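Local coordinates for protein pectate lyase (Paenibacillus sp. 0602, PDB 5GT5) that cleaves polygalacturonate by elimination, and probably partly methylated pectin too, in a probably endo-acting, calcium-dependent manner, as a secreted polysaccharide lyase of family 1, at residues Ser106-Ser118 / Ile126-Trp138. The protein carries 1 engineered substitution. Residues are numbered along the deposited sequence; the frame is centred on the assembly and turned at random.
Sequences SANGSKIKHAAIS and IIRNLEFDELWEW
Glu-134 and His-114 meet where two parallel strands end, and the glutamate is worth following outward. Its CB packs 3.4 Å from CD2 of His-114; with CG beside the backbone N (chi1 -57°) the chain then runs extended alongside the imidazole and Lys-113. CG and CD pass the bent Lys-113 chain, the carboxylate carbon CD lying 3.6 Å from the lysine CD. At the tip, OE1 accepts a hydrogen bond from NE2 of His-114 at 2.7 Å through its anti lone pair, with OE1 close to the plane of the His-114 ring. CB of Lys-113 sits over one ring face, and ND1 is hydrogen-bonded to Glu-64, which fixes the imidazole's rotation.

Behind this corner, strands 111-113 and 131-133 pair in parallel: Ile-112 N reaches Glu-131 O at 2.7 Å, and Ile-112 O receives Asp-133 N. On the face carrying Ile-112 and Phe-132, CB of Ile-112 lies 3.9 Å from CD2 of Phe-132, whose ring edge meets CD1 of Ile-117. On the face carrying Lys-111, Glu-131 and Asp-133, a water lies within bonding distance of all three, Glu-131 having its strongest partner in Asn-170.

At the far turn, Ser-106 OG donates a hydrogen bond to Asn-129 O at 2.7 Å and accepts one from Ser-110 N; Asn-129 ND2 returns to Ser-106 O, its OD1 to Gly-432 N. Parallel strands and turns stacked on successive coils are the hallmark of the right-handed parallel beta-helix of pectate lyases.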
loop_
_atom_site.group_PDB
_atom_site.type_symbol
_atom_site.label_atom_id
_atom_site.label_comp_id
_atom_site.label_asym_id
_atom_site.label_seq_id
_atom_site.Cartn_x
_atom_site.Cartn_y
_atom_site.Cartn_z
ATOM N N SER A 106 -4.453 18.909 14.674
ATOM C CA SER A 106 -4.374 20.154 15.465
ATOM C C SER A 106 -3.892 19.840 16.858
ATOM O O SER A 106 -3.996 18.708 17.330
ATOM C CB SER A 106 -5.719 20.876 15.516
ATOM O OG SER A 106 -6.599 20.270 16.479
ATOM N N ALA A 107 -3.365 20.866 17.533
ATOM C CA ALA A 107 -2.832 20.682 18.864
ATOM C C ALA A 107 -3.931 20.594 19.924
ATOM O O ALA A 107 -3.734 19.980 20.948
ATOM C CB ALA A 107 -1.878 21.822 19.241
ATOM N N ASN A 108 -5.090 21.194 19.676
ATOM C CA ASN A 108 -6.095 21.248 20.741
ATOM C C ASN A 108 -7.526 20.991 20.300
ATOM O O ASN A 108 -8.490 21.497 20.890
ATOM C CB ASN A 108 -5.983 22.544 21.547
ATOM C CG ASN A 108 -4.745 22.575 22.418
ATOM O OD1 ASN A 108 -4.639 21.843 23.409
ATOM N ND2 ASN A 108 -3.805 23.421 22.056
ATOM N N GLY A 109 -7.678 20.187 19.264
ATOM C CA GLY A 109 -9.009 19.742 18.884
ATOM C C GLY A 109 -9.801 20.781 18.126
ATOM O O GLY A 109 -10.995 20.945 18.389
ATOM N N SER A 110 -9.166 21.480 17.190
ATOM C CA SER A 110 -9.850 22.444 16.338
ATOM C C SER A 110 -10.940 21.780 15.502
ATOM O O SER A 110 -10.859 20.593 15.159
ATOM C CB SER A 110 -8.856 23.116 15.388
ATOM O OG SER A 110 -7.942 23.956 16.118
ATOM N N LYS A 111 -11.949 22.569 15.160
ATOM C CA LYS A 111 -13.118 22.120 14.397
ATOM C C LYS A 111 -12.996 22.439 12.917
ATOM O O LYS A 111 -12.491 23.512 12.530
ATOM C CB LYS A 111 -14.400 22.767 14.934
ATOM C CG LYS A 111 -14.732 22.377 16.360
ATOM C CD LYS A 111 -15.964 23.124 16.843
ATOM C CE LYS A 111 -16.197 22.858 18.315
ATOM N NZ LYS A 111 -17.525 23.368 18.744
ATOM N N ILE A 112 -13.454 21.512 12.090
ATOM C CA ILE A 112 -13.570 21.671 10.643
ATOM C C ILE A 112 -15.059 21.733 10.336
ATOM O O ILE A 112 -15.762 20.730 10.532
ATOM C CB ILE A 112 -12.973 20.456 9.904
ATOM C CG1 ILE A 112 -11.489 20.262 10.281
ATOM C CG2 ILE A 112 -13.128 20.580 8.383
ATOM C CD1 ILE A 112 -10.623 21.415 9.900
ATOM N N LYS A 113 -15.552 22.883 9.881
ATOM C CA LYS A 113 -16.993 23.119 9.695
ATOM C C LYS A 113 -17.341 23.461 8.262
ATOM O O LYS A 113 -16.584 24.161 7.581
ATOM C CB LYS A 113 -17.469 24.248 10.612
ATOM C CG LYS A 113 -17.387 23.925 12.090
ATOM C CD LYS A 113 -18.129 25.002 12.925
ATOM C CE LYS A 113 -17.204 26.122 13.299
ATOM N NZ LYS A 113 -17.936 27.419 13.599
ATOM N N HIS A 114 -18.486 22.945 7.806
ATOM C CA HIS A 114 -19.098 23.332 6.528
ATOM C C HIS A 114 -18.356 22.791 5.348
ATOM O O HIS A 114 -18.448 23.340 4.248
ATOM C CB HIS A 114 -19.304 24.858 6.408
ATOM C CG HIS A 114 -19.841 25.457 7.667
ATOM N ND1 HIS A 114 -19.484 26.714 8.114
ATOM C CD2 HIS A 114 -20.629 24.914 8.622
ATOM C CE1 HIS A 114 -20.080 26.935 9.280
ATOM N NE2 HIS A 114 -20.787 25.865 9.602
ATOM N N ALA A 115 -17.628 21.695 5.556
ATOM C CA ALA A 115 -16.880 21.080 4.443
ATOM C C ALA A 115 -16.723 19.586 4.555
ATOM O O ALA A 115 -16.474 19.052 5.638
ATOM C CB ALA A 115 -15.503 21.726 4.222
ATOM N N ALA A 116 -16.828 18.925 3.405
ATOM C CA ALA A 116 -16.483 17.509 3.264
ATOM C C ALA A 116 -15.034 17.379 2.819
ATOM O O ALA A 116 -14.543 18.203 2.040
ATOM C CB ALA A 116 -17.367 16.868 2.185
ATOM N N ILE A 117 -14.358 16.341 3.305
ATOM C CA ILE A 117 -12.991 16.004 2.870
ATOM C C ILE A 117 -13.026 14.716 2.065
ATOM O O ILE A 117 -13.610 13.717 2.499
ATOM C CB ILE A 117 -12.027 15.859 4.034
ATOM C CG1 ILE A 117 -11.868 17.228 4.722
ATOM C CG2 ILE A 117 -10.625 15.332 3.523
ATOM C CD1 ILE A 117 -10.987 17.195 5.925
ATOM N N SER A 118 -12.425 14.748 0.879
ATOM C CA SER A 118 -12.294 13.570 0.035
ATOM C C SER A 118 -10.811 13.293 -0.127
ATOM O O SER A 118 -10.052 14.175 -0.533
ATOM C CB SER A 118 -12.940 13.841 -1.318
ATOM O OG SER A 118 -12.692 12.798 -2.254
ATOM N N ILE A 126 -2.375 10.512 7.688
ATOM C CA ILE A 126 -2.749 10.492 9.103
ATOM C C ILE A 126 -3.565 11.761 9.372
ATOM O O ILE A 126 -3.153 12.869 8.980
ATOM C CB ILE A 126 -1.503 10.445 10.015
ATOM C CG1 ILE A 126 -0.742 9.136 9.791
ATOM C CG2 ILE A 126 -1.892 10.698 11.481
ATOM C CD1 ILE A 126 0.497 8.993 10.689
ATOM N N ILE A 127 -4.725 11.595 10.006
ATOM C CA ILE A 127 -5.624 12.702 10.371
ATOM C C ILE A 127 -5.932 12.562 11.856
ATOM O O ILE A 127 -6.542 11.568 12.277
ATOM C CB ILE A 127 -6.906 12.688 9.549
ATOM C CG1 ILE A 127 -6.572 12.822 8.061
ATOM C CG2 ILE A 127 -7.854 13.796 10.044
ATOM C CD1 ILE A 127 -7.749 12.527 7.119
ATOM N N ARG A 128 -5.492 13.529 12.674
ATOM C CA ARG A 128 -5.639 13.375 14.129
ATOM C C ARG A 128 -6.057 14.629 14.868
ATOM O O ARG A 128 -5.685 15.774 14.517
ATOM C CB ARG A 128 -4.336 12.843 14.762
ATOM C CG ARG A 128 -3.988 11.435 14.285
ATOM C CD ARG A 128 -2.656 10.996 14.870
ATOM N NE ARG A 128 -2.788 10.424 16.212
ATOM C CZ ARG A 128 -1.752 10.061 16.967
ATOM N NH1 ARG A 128 -0.505 10.301 16.548
ATOM N NH2 ARG A 128 -1.959 9.469 18.145
ATOM N N ASN A 129 -6.813 14.401 15.951
ATOM C CA ASN A 129 -7.184 15.470 16.900
ATOM C C ASN A 129 -7.948 16.620 16.271
ATOM O O ASN A 129 -7.682 17.811 16.569
ATOM C CB ASN A 129 -5.958 15.986 17.670
ATOM C CG ASN A 129 -6.342 16.536 19.010
ATOM O OD1 ASN A 129 -7.302 16.057 19.620
ATOM N ND2 ASN A 129 -5.603 17.512 19.498
ATOM N N LEU A 130 -8.893 16.277 15.400
ATOM C CA LEU A 130 -9.782 17.251 14.778
ATOM C C LEU A 130 -11.224 16.881 15.042
ATOM O O LEU A 130 -11.582 15.682 15.099
ATOM C CB LEU A 130 -9.554 17.307 13.285
ATOM C CG LEU A 130 -8.181 17.849 12.943
ATOM C CD1 LEU A 130 -7.883 17.494 11.514
ATOM C CD2 LEU A 130 -8.206 19.361 13.125
ATOM N N GLU A 131 -12.060 17.899 15.233
ATOM C CA GLU A 131 -13.501 17.722 15.369
ATOM C C GLU A 131 -14.177 18.223 14.098
ATOM O O GLU A 131 -13.797 19.254 13.540
ATOM C CB GLU A 131 -14.043 18.443 16.607
ATOM C CG GLU A 131 -15.584 18.341 16.705
ATOM C CD GLU A 131 -16.123 18.703 18.067
ATOM O OE1 GLU A 131 -15.364 19.135 18.957
ATOM O OE2 GLU A 131 -17.354 18.576 18.249
ATOM N N PHE A 132 -15.157 17.461 13.630
ATOM C CA PHE A 132 -15.866 17.713 12.401
ATOM C C PHE A 132 -17.323 17.997 12.737
ATOM O O PHE A 132 -17.974 17.213 13.448
ATOM C CB PHE A 132 -15.755 16.490 11.489
ATOM C CG PHE A 132 -14.348 16.197 11.072
ATOM C CD1 PHE A 132 -13.499 15.463 11.886
ATOM C CD2 PHE A 132 -13.874 16.677 9.869
ATOM C CE1 PHE A 132 -12.149 15.231 11.477
ATOM C CE2 PHE A 132 -12.587 16.415 9.445
ATOM C CZ PHE A 132 -11.709 15.718 10.255
ATOM N N ASP A 133 -17.834 19.132 12.253
ATOM C CA ASP A 133 -19.168 19.567 12.669
ATOM C C ASP A 133 -19.845 20.393 11.587
ATOM O O ASP A 133 -19.181 20.894 10.652
ATOM C CB ASP A 133 -19.098 20.383 13.986
ATOM C CG ASP A 133 -20.404 20.391 14.769
ATOM O OD1 ASP A 133 -21.393 19.740 14.374
ATOM O OD2 ASP A 133 -20.424 21.098 15.812
ATOM N N GLU A 134 -21.167 20.533 11.731
ATOM C CA GLU A 134 -22.002 21.409 10.902
ATOM C C GLU A 134 -21.968 21.047 9.422
ATOM O O GLU A 134 -21.600 21.844 8.552
ATOM C CB GLU A 134 -21.680 22.894 11.189
ATOM C CG GLU A 134 -21.873 23.222 12.667
ATOM C CD GLU A 134 -21.751 24.708 13.019
ATOM O OE1 GLU A 134 -21.604 25.568 12.120
ATOM O OE2 GLU A 134 -21.774 24.976 14.238
ATOM N N LEU A 135 -22.328 19.793 9.180
ATOM C CA LEU A 135 -22.410 19.231 7.834
ATOM C C LEU A 135 -23.686 18.390 7.704
ATOM O O LEU A 135 -23.730 17.436 6.909
ATOM C CB LEU A 135 -21.158 18.397 7.496
ATOM C CG LEU A 135 -20.922 18.139 5.996
ATOM C CD1 LEU A 135 -20.622 19.435 5.235
ATOM C CD2 LEU A 135 -19.780 17.174 5.798
ATOM N N TRP A 136 -24.731 18.764 8.454
ATOM C CA TRP A 136 -26.040 18.113 8.354
ATOM C C TRP A 136 -27.104 19.170 8.114
ATOM O O TRP A 136 -27.005 20.275 8.648
ATOM C CB TRP A 136 -26.372 17.322 9.630
ATOM C CG TRP A 136 -27.782 16.717 9.639
ATOM C CD1 TRP A 136 -28.155 15.474 9.185
ATOM C CD2 TRP A 136 -28.979 17.355 10.105
ATOM N NE1 TRP A 136 -29.518 15.302 9.358
ATOM C CE2 TRP A 136 -30.045 16.438 9.915
ATOM C CE3 TRP A 136 -29.249 18.620 10.667
ATOM C CZ2 TRP A 136 -31.359 16.753 10.266
ATOM C CZ3 TRP A 136 -30.548 18.928 11.028
ATOM C CH2 TRP A 136 -31.585 18.014 10.812
ATOM N N GLU A 137 -28.125 18.834 7.326
ATOM C CA GLU A 137 -29.362 19.621 7.244
ATOM C C GLU A 137 -30.507 18.663 7.011
ATOM O O GLU A 137 -30.300 17.518 6.656
ATOM C CB GLU A 137 -29.286 20.699 6.157
ATOM C CG GLU A 137 -29.291 20.133 4.732
ATOM C CD GLU A 137 -29.413 21.222 3.688
ATOM O OE1 GLU A 137 -29.284 22.425 4.049
ATOM O OE2 GLU A 137 -29.635 20.874 2.509
ATOM N N TRP A 138 -31.715 19.146 7.280
ATOM C CA TRP A 138 -32.942 18.383 7.095
ATOM C C TRP A 138 -33.181 18.059 5.617
ATOM O O TRP A 138 -32.932 18.877 4.731
ATOM C CB TRP A 138 -34.072 19.240 7.686
ATOM C CG TRP A 138 -35.479 18.707 7.502
ATOM C CD1 TRP A 138 -36.348 19.027 6.496
ATOM C CD2 TRP A 138 -36.182 17.796 8.370
ATOM N NE1 TRP A 138 -37.549 18.378 6.687
ATOM C CE2 TRP A 138 -37.476 17.620 7.829
ATOM C CE3 TRP A 138 -35.847 17.135 9.556
ATOM C CZ2 TRP A 138 -38.434 16.783 8.415
ATOM C CZ3 TRP A 138 -36.816 16.307 10.174
ATOM C CH2 TRP A 138 -38.092 16.134 9.586
HETATM O O HOH W 1 -12.775 19.345 19.878
HETATM O O HOH W 2 -18.962 20.768 18.149
#